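Local atomic coordinates of Lmo0181 protein (PDB entry 5F7V), a protein that binds cycloalternan as the lipid-anchored substrate-binding protein of what is probably an ABC transporter for this cyclic alpha-glucan. Residues N180-V185 against S370-V375; G191-E196 against T201-P206. All coordinates share one frame; numbering follows the deposited sequence. Where two conformers were deposited one is given.

Contact 1. Residues N180-V185 against S370-V375; sequences NEFYKV and SEFEKV. With GLC (alpha-D-glucopyranose), chain B.
Behind the wall of the cycloalternan pocket, F182 and F372 form a T-shaped (edge-to-face) pair joining helix 179-187, which grips the sugar, to helix 361-376. The edge of F372 points at one face of F182; the ring planes stand at 75° and the centroids lie 5.5 Å apart. F372 CZ sits over the rim of that face, on the CG–CD2 side, while CE2 reaches the base of the other side chain, 3.9 Å from F182 CB. In F182, CG lies anti to the backbone N (chi1 -168°), beside the carbonyl carbon, and the ring meets F372 with one face. The backbones stay well apart, with 10.0 Å between F182 CA and F372 CA, and the two phenylalanine side chains alone bridge the segments.

The two residues just before F182 hold a glucose unit. N180 ND2 donates to the ring oxygen O5 of GLC at 3.0 Å, and GLC O6 donates to E181 OE1 at 2.6 Å. The other carboxylate oxygen, E181 OE2, takes a salt bridge from K184 NZ at 2.8 Å, met from above the carboxylate plane. The lysine probably helps to orient E181 and to stabilise its negative charge, and is itself held by a second salt bridge, to E270. N180 is held from both ends of its amide, by W361 through OD1 and by E77 through ND2.

Around the aromatic pair, L212 of helix 206-220 and L386 of helix 382-397 each touch both phenylalanine side chains, and strand 278-287 packs against N180, E181, Y183 and K184.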
ATOM      1  N   ASN A 180       3.281  -7.818   4.760  1.00  3.66           N
ATOM      2  CA  ASN A 180       3.502  -6.577   4.001  1.00  3.64           C
ATOM      3  C   ASN A 180       4.248  -5.559   4.823  1.00  3.42           C
ATOM      4  O   ASN A 180       5.148  -4.885   4.312  1.00  3.49           O
ATOM      5  CB  ASN A 180       2.188  -5.968   3.519  1.00  3.77           C
ATOM      6  CG  ASN A 180       2.081  -5.898   2.020  1.00  3.92           C
ATOM      7  OD1 ASN A 180       2.502  -6.820   1.299  1.00  4.28           O
ATOM      8  ND2 ASN A 180       1.524  -4.798   1.536  1.00  3.95           N
ATOM      9  N   GLU A 181       3.939  -5.482   6.115  1.00  3.33           N
ATOM     10  CA  GLU A 181       4.673  -4.529   6.955  1.00  3.24           C
ATOM     11  C   GLU A 181       6.090  -5.030   7.210  1.00  3.23           C
ATOM     12  O   GLU A 181       7.049  -4.268   7.321  1.00  3.18           O
ATOM     13  CB  GLU A 181       3.935  -4.322   8.267  1.00  3.24           C
ATOM     14  CG  GLU A 181       4.413  -3.093   9.029  1.00  3.22           C
ATOM     15  CD  GLU A 181       3.955  -1.773   8.432  1.00  3.26           C
ATOM     16  OE1 GLU A 181       3.123  -1.730   7.469  1.00  3.37           O
ATOM     17  OE2 GLU A 181       4.418  -0.736   8.979  1.00  3.42           O
ATOM     18  N   PHE A 182       6.199  -6.349   7.342  1.00  3.29           N
ATOM     19  CA  PHE A 182       7.470  -6.928   7.807  1.00  3.32           C
ATOM     20  C   PHE A 182       8.579  -6.849   6.801  1.00  3.34           C
ATOM     21  O   PHE A 182       9.718  -6.736   7.230  1.00  3.35           O
ATOM     22  CB  PHE A 182       7.241  -8.374   8.192  1.00  3.43           C
ATOM     23  CG  PHE A 182       8.415  -8.949   8.937  1.00  3.48           C
ATOM     24  CD1 PHE A 182       8.786  -8.404  10.162  1.00  3.45           C
ATOM     25  CD2 PHE A 182       9.165  -9.983   8.431  1.00  3.59           C
ATOM     26  CE1 PHE A 182       9.863  -8.880  10.874  1.00  3.53           C
ATOM     27  CE2 PHE A 182      10.250 -10.464   9.136  1.00  3.68           C
ATOM     28  CZ  PHE A 182      10.599  -9.897  10.343  1.00  3.65           C
ATOM     29  N   TYR A 183       8.312  -6.887   5.499  1.00  3.37           N
ATOM     30  CA  TYR A 183       9.494  -6.798   4.619  1.00  3.41           C
ATOM     31  C   TYR A 183      10.155  -5.435   4.809  1.00  3.36           C
ATOM     32  O   TYR A 183      11.364  -5.295   4.666  1.00  3.55           O
ATOM     33  CB  TYR A 183       9.223  -7.124   3.154  1.00  3.49           C
ATOM     34  CG  TYR A 183       8.345  -6.192   2.350  1.00  3.47           C
ATOM     35  CD1 TYR A 183       8.853  -5.055   1.768  1.00  3.46           C
ATOM     36  CD2 TYR A 183       7.000  -6.451   2.146  1.00  3.49           C
ATOM     37  CE1 TYR A 183       8.078  -4.229   0.978  1.00  3.48           C
ATOM     38  CE2 TYR A 183       6.205  -5.647   1.365  1.00  3.51           C
ATOM     39  CZ  TYR A 183       6.754  -4.530   0.808  1.00  3.50           C
ATOM     40  OH  TYR A 183       5.971  -3.742   0.006  1.00  3.57           O
ATOM     41  N   LYS A 184       9.363  -4.402   5.100  1.00  3.28           N
ATOM     42  CA  LYS A 184       9.910  -3.081   5.445  1.00  3.25           C
ATOM     43  C   LYS A 184      10.606  -3.058   6.799  1.00  3.23           C
ATOM     44  O   LYS A 184      11.717  -2.565   6.911  1.00  3.28           O
ATOM     45  CB  LYS A 184       8.782  -2.079   5.393  1.00  3.20           C
ATOM     46  CG  LYS A 184       9.174  -0.698   5.867  1.00  3.19           C
ATOM     47  CD  LYS A 184       8.014   0.267   6.010  1.00  3.17           C
ATOM     48  CE  LYS A 184       6.995  -0.142   7.072  1.00  3.12           C
ATOM     49  NZ  LYS A 184       5.803   0.744   7.015  1.00  3.13           N
ATOM     50  N   VAL A 185       9.935  -3.532   7.838  1.00  3.20           N
ATOM     51  CA  VAL A 185      10.510  -3.483   9.190  1.00  3.20           C
ATOM     52  C   VAL A 185      11.764  -4.350   9.288  1.00  3.30           C
ATOM     53  O   VAL A 185      12.740  -3.962   9.932  1.00  3.34           O
ATOM     54  CB  VAL A 185       9.436  -3.830  10.257  1.00  3.18           C
ATOM     55  CG1 VAL A 185      10.048  -3.799  11.632  1.00  3.21           C
ATOM     56  CG2 VAL A 185       8.326  -2.790  10.179  1.00  3.12           C
ATOM     57  N   SER A 370      -1.023 -15.391   9.490  0.70  5.30           N
ATOM     58  CA  SER A 370      -1.626 -16.245  10.518  0.70  5.83           C
ATOM     59  C   SER A 370      -0.570 -16.534  11.605  0.70  5.64           C
ATOM     60  O   SER A 370      -0.896 -16.476  12.791  0.70  5.86           O
ATOM     61  CB  SER A 370      -2.150 -17.534   9.887  0.70  6.43           C
ATOM     62  OG  SER A 370      -2.573 -18.468  10.866  0.70  7.34           O
ATOM     63  N   GLU A 371       0.672 -16.835  11.226  1.00  5.38           N
ATOM     64  CA  GLU A 371       1.728 -17.092  12.216  1.00  5.46           C
ATOM     65  C   GLU A 371       1.972 -15.865  13.079  1.00  5.03           C
ATOM     66  O   GLU A 371       2.177 -15.989  14.278  1.00  4.97           O
ATOM     67  CB  GLU A 371       3.016 -17.529  11.530  1.00  5.97           C
ATOM     68  CG  GLU A 371       2.889 -18.910  10.897  1.00  6.68           C
ATOM     69  CD  GLU A 371       2.477 -20.014  11.849  1.00  7.87           C
ATOM     70  OE1 GLU A 371       3.205 -20.155  12.865  1.00  8.65           O
ATOM     71  OE2 GLU A 371       1.433 -20.685  11.667  1.00 10.05           O
ATOM     72  N   PHE A 372       1.989 -14.677  12.481  1.00  4.68           N
ATOM     73  CA  PHE A 372       2.211 -13.464  13.239  1.00  4.49           C
ATOM     74  C   PHE A 372       1.057 -13.186  14.197  1.00  4.94           C
ATOM     75  O   PHE A 372       1.298 -12.799  15.336  1.00  4.81           O
ATOM     76  CB  PHE A 372       2.434 -12.275  12.315  1.00  4.25           C
ATOM     77  CG  PHE A 372       3.737 -12.259  11.578  1.00  4.02           C
ATOM     78  CD1 PHE A 372       4.745 -13.213  11.739  1.00  3.95           C
ATOM     79  CD2 PHE A 372       3.969 -11.241  10.667  1.00  3.94           C
ATOM     80  CE1 PHE A 372       5.927 -13.142  11.043  1.00  3.91           C
ATOM     81  CE2 PHE A 372       5.137 -11.176   9.946  1.00  3.90           C
ATOM     82  CZ  PHE A 372       6.129 -12.124  10.144  1.00  3.86           C
ATOM     83  N   GLU A 373      -0.176 -13.401  13.768  1.00  5.43           N
ATOM     84  CA  GLU A 373      -1.323 -13.233  14.634  1.00  6.43           C
ATOM     85  C   GLU A 373      -1.209 -14.130  15.860  1.00  6.18           C
ATOM     86  O   GLU A 373      -1.542 -13.752  16.985  1.00  6.05           O
ATOM     87  CB  GLU A 373      -2.614 -13.501  13.845  1.00  7.66           C
ATOM     88  CG  GLU A 373      -3.854 -13.137  14.629  1.00  9.47           C
ATOM     89  CD  GLU A 373      -4.257 -11.700  14.500  1.00 11.13           C
ATOM     90  OE1 GLU A 373      -3.433 -10.852  14.080  1.00 13.25           O
ATOM     91  OE2 GLU A 373      -5.456 -11.466  14.849  1.00 13.59           O
ATOM     92  N   LYS A 374      -0.739 -15.349  15.664  1.00  5.95           N
ATOM     93  CA  LYS A 374      -0.580 -16.258  16.799  1.00  6.24           C
ATOM     94  C   LYS A 374       0.405 -15.667  17.796  1.00  5.80           C
ATOM     95  O   LYS A 374       0.225 -15.873  18.995  1.00  5.70           O
ATOM     96  CB  LYS A 374      -0.093 -17.650  16.381  1.00  7.04           C
ATOM     97  CG  LYS A 374      -1.117 -18.496  15.647  1.00  8.03           C
ATOM     98  CD  LYS A 374      -0.497 -19.779  15.135  1.00  9.53           C
ATOM     99  CE  LYS A 374      -1.375 -20.533  14.171  1.00 11.56           C
ATOM    100  NZ  LYS A 374      -0.650 -21.742  13.709  1.00 12.73           N
ATOM    101  N   VAL A 375       1.464 -14.985  17.369  1.00  5.25           N
ATOM    102  CA  VAL A 375       2.359 -14.369  18.363  1.00  5.20           C
ATOM    103  C   VAL A 375       1.620 -13.290  19.125  1.00  5.48           C
ATOM    104  O   VAL A 375       1.694 -13.223  20.347  1.00  5.63           O
ATOM    105  CB  VAL A 375       3.585 -13.761  17.665  1.00  4.85           C
ATOM    106  CG1 VAL A 375       4.513 -13.167  18.716  1.00  4.87           C
ATOM    107  CG2 VAL A 375       4.281 -14.788  16.780  1.00  4.80           C
TER
HETATM  108  C1  GLC B   1      -1.397  -3.160   2.922  1.00  2.49           C
HETATM  109  C2  GLC B   1      -2.440  -2.992   4.019  1.00  2.58           C
HETATM  110  C3  GLC B   1      -2.279  -1.609   4.651  1.00  2.64           C
HETATM  111  C4  GLC B   1      -0.860  -1.453   5.165  1.00  2.58           C
HETATM  112  C5  GLC B   1       0.180  -1.820   4.095  1.00  2.54           C
HETATM  113  C6  GLC B   1       1.611  -1.932   4.627  1.00  2.64           C
HETATM  114  O2  GLC B   1      -3.768  -3.174   3.499  1.00  2.78           O
HETATM  115  O3  GLC B   1      -3.225  -1.543   5.728  1.00  2.88           O
HETATM  116  O4  GLC B   1      -0.609  -0.088   5.538  1.00  2.70           O
HETATM  117  O5  GLC B   1      -0.082  -3.072   3.460  1.00  2.49           O
HETATM  118  O6  GLC B   1       1.643  -2.931   5.642  1.00  2.67           O

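Contact 2. Residues G191-E196 against T201-P206; sequences GSIFNE and TTINSP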
ATOM      1  N   GLY A 191      17.651  -6.670   7.363  1.00  5.03           N
ATOM      2  CA  GLY A 191      17.132  -7.988   6.951  1.00  5.36           C
ATOM      3  C   GLY A 191      16.395  -7.957   5.632  1.00  5.74           C
ATOM      4  O   GLY A 191      16.177  -6.923   5.038  1.00  6.16           O
ATOM      5  N   SER A 192      15.961  -9.128   5.194  0.50  6.08           N
ATOM      6  CA  SER A 192      15.184  -9.217   3.975  0.50  6.42           C
ATOM      7  C   SER A 192      14.402 -10.503   3.993  0.50  6.37           C
ATOM      8  O   SER A 192      14.607 -11.368   4.850  0.50  6.44           O
ATOM      9  CB  SER A 192      16.105  -9.176   2.757  0.50  6.77           C
ATOM     10  OG  SER A 192      16.990 -10.258   2.815  0.50  7.18           O
ATOM     11  N   ILE A 193      13.516 -10.615   3.012  1.00  6.30           N
ATOM     12  CA  ILE A 193      12.657 -11.786   2.887  1.00  6.45           C
ATOM     13  C   ILE A 193      13.311 -12.751   1.923  1.00  6.58           C
ATOM     14  O   ILE A 193      13.436 -13.937   2.280  1.00  6.45           O
ATOM     15  CB  ILE A 193      11.246 -11.430   2.355  1.00  6.63           C
ATOM     16  CG1 ILE A 193      10.638 -10.295   3.190  1.00  6.69           C
ATOM     17  CG2 ILE A 193      10.380 -12.679   2.262  1.00  6.84           C
ATOM     18  CD1 ILE A 193      10.482 -10.586   4.651  1.00  6.72           C
ATOM     19  N   PHE A 194      13.786 -12.328   0.761  1.00  6.72           N
ATOM     20  CA  PHE A 194      14.411 -13.219  -0.216  1.00  7.21           C
ATOM     21  C   PHE A 194      15.815 -12.764  -0.537  1.00  7.74           C
ATOM     22  O   PHE A 194      16.221 -11.630  -0.289  1.00  8.28           O
ATOM     23  CB  PHE A 194      13.632 -13.250  -1.527  1.00  7.24           C
ATOM     24  CG  PHE A 194      12.239 -13.764  -1.379  1.00  7.06           C
ATOM     25  CD1 PHE A 194      11.994 -15.139  -1.326  1.00  7.20           C
ATOM     26  CD2 PHE A 194      11.165 -12.875  -1.372  1.00  6.99           C
ATOM     27  CE1 PHE A 194      10.702 -15.605  -1.211  1.00  7.22           C
ATOM     28  CE2 PHE A 194       9.889 -13.350  -1.255  1.00  7.02           C
ATOM     29  CZ  PHE A 194       9.641 -14.697  -1.180  1.00  7.12           C
ATOM     30  N   ASN A 195      16.597 -13.666  -1.098  1.00  8.27           N
ATOM     31  CA  ASN A 195      17.854 -13.288  -1.744  1.00  8.89           C
ATOM     32  C   ASN A 195      17.606 -12.568  -3.063  1.00  9.94           C
ATOM     33  O   ASN A 195      16.465 -12.418  -3.483  1.00  9.90           O
ATOM     34  CB  ASN A 195      18.808 -14.474  -1.849  1.00  8.68           C
ATOM     35  CG  ASN A 195      18.320 -15.570  -2.772  1.00  8.29           C
ATOM     36  OD1 ASN A 195      17.231 -15.462  -3.347  1.00  7.98           O
ATOM     37  ND2 ASN A 195      19.137 -16.611  -2.968  1.00  8.44           N
ATOM     38  N   GLU A 196      18.678 -12.136  -3.733  1.00 11.71           N
ATOM     39  CA  GLU A 196      18.498 -11.211  -4.849  1.00 13.16           C
ATOM     40  C   GLU A 196      17.776 -11.794  -6.055  1.00 13.09           C
ATOM     41  O   GLU A 196      17.055 -11.106  -6.758  1.00 15.41           O
ATOM     42  CB  GLU A 196      19.836 -10.586  -5.257  1.00 15.01           C
ATOM     43  CG  GLU A 196      20.794 -11.517  -5.939  1.00 16.84           C
ATOM     44  CD  GLU A 196      20.669 -11.536  -7.453  1.00 17.36           C
ATOM     45  OE1 GLU A 196      21.302 -12.453  -7.988  1.00 20.15           O
ATOM     46  OE2 GLU A 196      19.968 -10.699  -8.080  1.00 20.43           O
ATOM     47  N   THR A 201      14.869 -17.899   0.893  1.00  5.78           N
ATOM     48  CA  THR A 201      14.375 -16.922   1.846  1.00  5.54           C
ATOM     49  C   THR A 201      15.313 -16.846   3.043  1.00  5.62           C
ATOM     50  O   THR A 201      15.819 -17.841   3.552  1.00  5.85           O
ATOM     51  CB  THR A 201      12.934 -17.215   2.286  1.00  5.40           C
ATOM     52  OG1 THR A 201      12.529 -16.265   3.265  1.00  5.18           O
ATOM     53  CG2 THR A 201      12.755 -18.575   2.898  1.00  5.55           C
ATOM     54  N   THR A 202      15.522 -15.627   3.522  1.00  5.67           N
ATOM     55  CA  THR A 202      16.249 -15.403   4.777  1.00  6.01           C
ATOM     56  C   THR A 202      15.301 -14.752   5.774  1.00  5.29           C
ATOM     57  O   THR A 202      15.744 -13.981   6.641  1.00  5.04           O
ATOM     58  CB  THR A 202      17.513 -14.579   4.532  1.00  6.75           C
ATOM     59  OG1 THR A 202      17.127 -13.445   3.762  1.00  7.90           O
ATOM     60  CG2 THR A 202      18.475 -15.443   3.764  1.00  7.37           C
ATOM     61  N   ILE A 203      14.008 -15.074   5.712  1.00  4.82           N
ATOM     62  CA  ILE A 203      13.010 -14.427   6.564  1.00  4.54           C
ATOM     63  C   ILE A 203      13.253 -14.659   8.046  1.00  4.55           C
ATOM     64  O   ILE A 203      12.884 -13.820   8.882  1.00  4.31           O
ATOM     65  CB  ILE A 203      11.573 -14.843   6.130  1.00  4.55           C
ATOM     66  CG1 ILE A 203      10.546 -13.913   6.785  1.00  4.47           C
ATOM     67  CG2 ILE A 203      11.262 -16.289   6.424  1.00  4.77           C
ATOM     68  CD1 ILE A 203       9.147 -14.040   6.252  1.00  4.60           C
ATOM     69  N   ASN A 204      13.879 -15.775   8.387  1.00  4.74           N
ATOM     70  CA  ASN A 204      14.190 -16.139   9.761  1.00  4.95           C
ATOM     71  C   ASN A 204      15.602 -15.773  10.216  1.00  5.11           C
ATOM     72  O   ASN A 204      16.078 -16.411  11.131  1.00  5.80           O
ATOM     73  CB  ASN A 204      13.856 -17.605  10.005  1.00  5.31           C
ATOM     74  CG  ASN A 204      14.724 -18.526   9.201  1.00  5.68           C
ATOM     75  OD1 ASN A 204      15.172 -18.161   8.108  1.00  5.86           O
ATOM     76  ND2 ASN A 204      14.959 -19.716   9.722  1.00  6.14           N
ATOM     77  N   SER A 205      16.224 -14.784   9.597  1.00  4.90           N
ATOM     78  CA  SER A 205      17.519 -14.303  10.123  1.00  4.91           C
ATOM     79  C   SER A 205      17.415 -13.743  11.534  1.00  4.82           C
ATOM     80  O   SER A 205      16.351 -13.314  11.954  1.00  4.52           O
ATOM     81  CB  SER A 205      18.051 -13.243   9.173  1.00  4.78           C
ATOM     82  OG  SER A 205      17.218 -12.084   9.284  1.00  4.52           O
ATOM     83  N   PRO A 206      18.525 -13.687  12.287  1.00  4.94           N
ATOM     84  CA  PRO A 206      18.482 -13.126  13.619  1.00  4.97           C
ATOM     85  C   PRO A 206      18.079 -11.668  13.663  1.00  4.69           C
ATOM     86  O   PRO A 206      17.335 -11.262  14.567  1.00  4.63           O
ATOM     87  CB  PRO A 206      19.898 -13.335  14.185  1.00  5.28           C
ATOM     88  CG  PRO A 206      20.674 -13.964  13.130  1.00  5.53           C
ATOM     89  CD  PRO A 206      19.829 -14.273  11.932  1.00  5.26           C
TER
HETATM   90  O   HOH W   1      17.072 -11.448   6.619  1.00  6.04           O
HETATM   91  O   HOH W   2      19.110 -12.377   2.075  1.00 23.29           O
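The chain doubles back between helices 179-187 and 206-220 so that F194 and T201 form a single beta bridge, their CA atoms 4.2 Å apart, and T202 to S205 then make a type I beta turn. This loop leads into helix 206-220, with S205 as its N-cap: S205 OG accepts from the backbone N of N208.

The carbonyl of I193 ties the two segments together. T202 N donates to I193 O at 3.0 Å from above the carbonyl plane, 42° out of it, whereas T201 OG1 donates to the same oxygen at 2.7 Å with a tilt of only 20°. T201 OG1 reaches this oxygen because it is anti to its own backbone N (chi1 177°), and the hydroxyl also accepts from I203 N, closing an ST turn. The hydroxyl thus donates across the contact and accepts within its own segment, which probably limits its rotation.

On the apolar side, I193 and I203 lie side by side and point the same way; I193 CD1 touches CG1 of I203 at 4.0 Å. Within its own segment, I193 CG2 packs over the rim of one face of the F194 ring. That ring extends the apolar surface toward M397 of helix 382-397, P356, V358 and F399.

S192 and T202 meet on another side, where water takes part. One water links the two side chains: it lies 3.1 Å from S192 OG and hydrogen-bonds to T202 OG1 at 2.8 Å. A second accepts from S192 N at 2.9 Å and also lies within hydrogen-bonding distance of T202 O and of S205 OG, the latter at 2.7 Å.

Contacts 1 and 2, with centres about 13 Å apart, share an apolar core on the same side of the chain's centre, and F182 of contact 1 packs against both isoleucines of contact 2. While one face of its ring receives F372 in contact 1, its CD2 lies 4.0 Å from I193 CD1 and its CE2 4.2 Å from I203 CG1, so the isoleucine pair meets the same phenyl group. Next to it, Y183 CB approaches I193 CG1 at 3.5 Å. Only contact 1 includes pocket residues, N180 and E181; the I193 side chain remains about 12 Å from a bound glucose, placing contact 2 in the layer behind the sugar-binding helix.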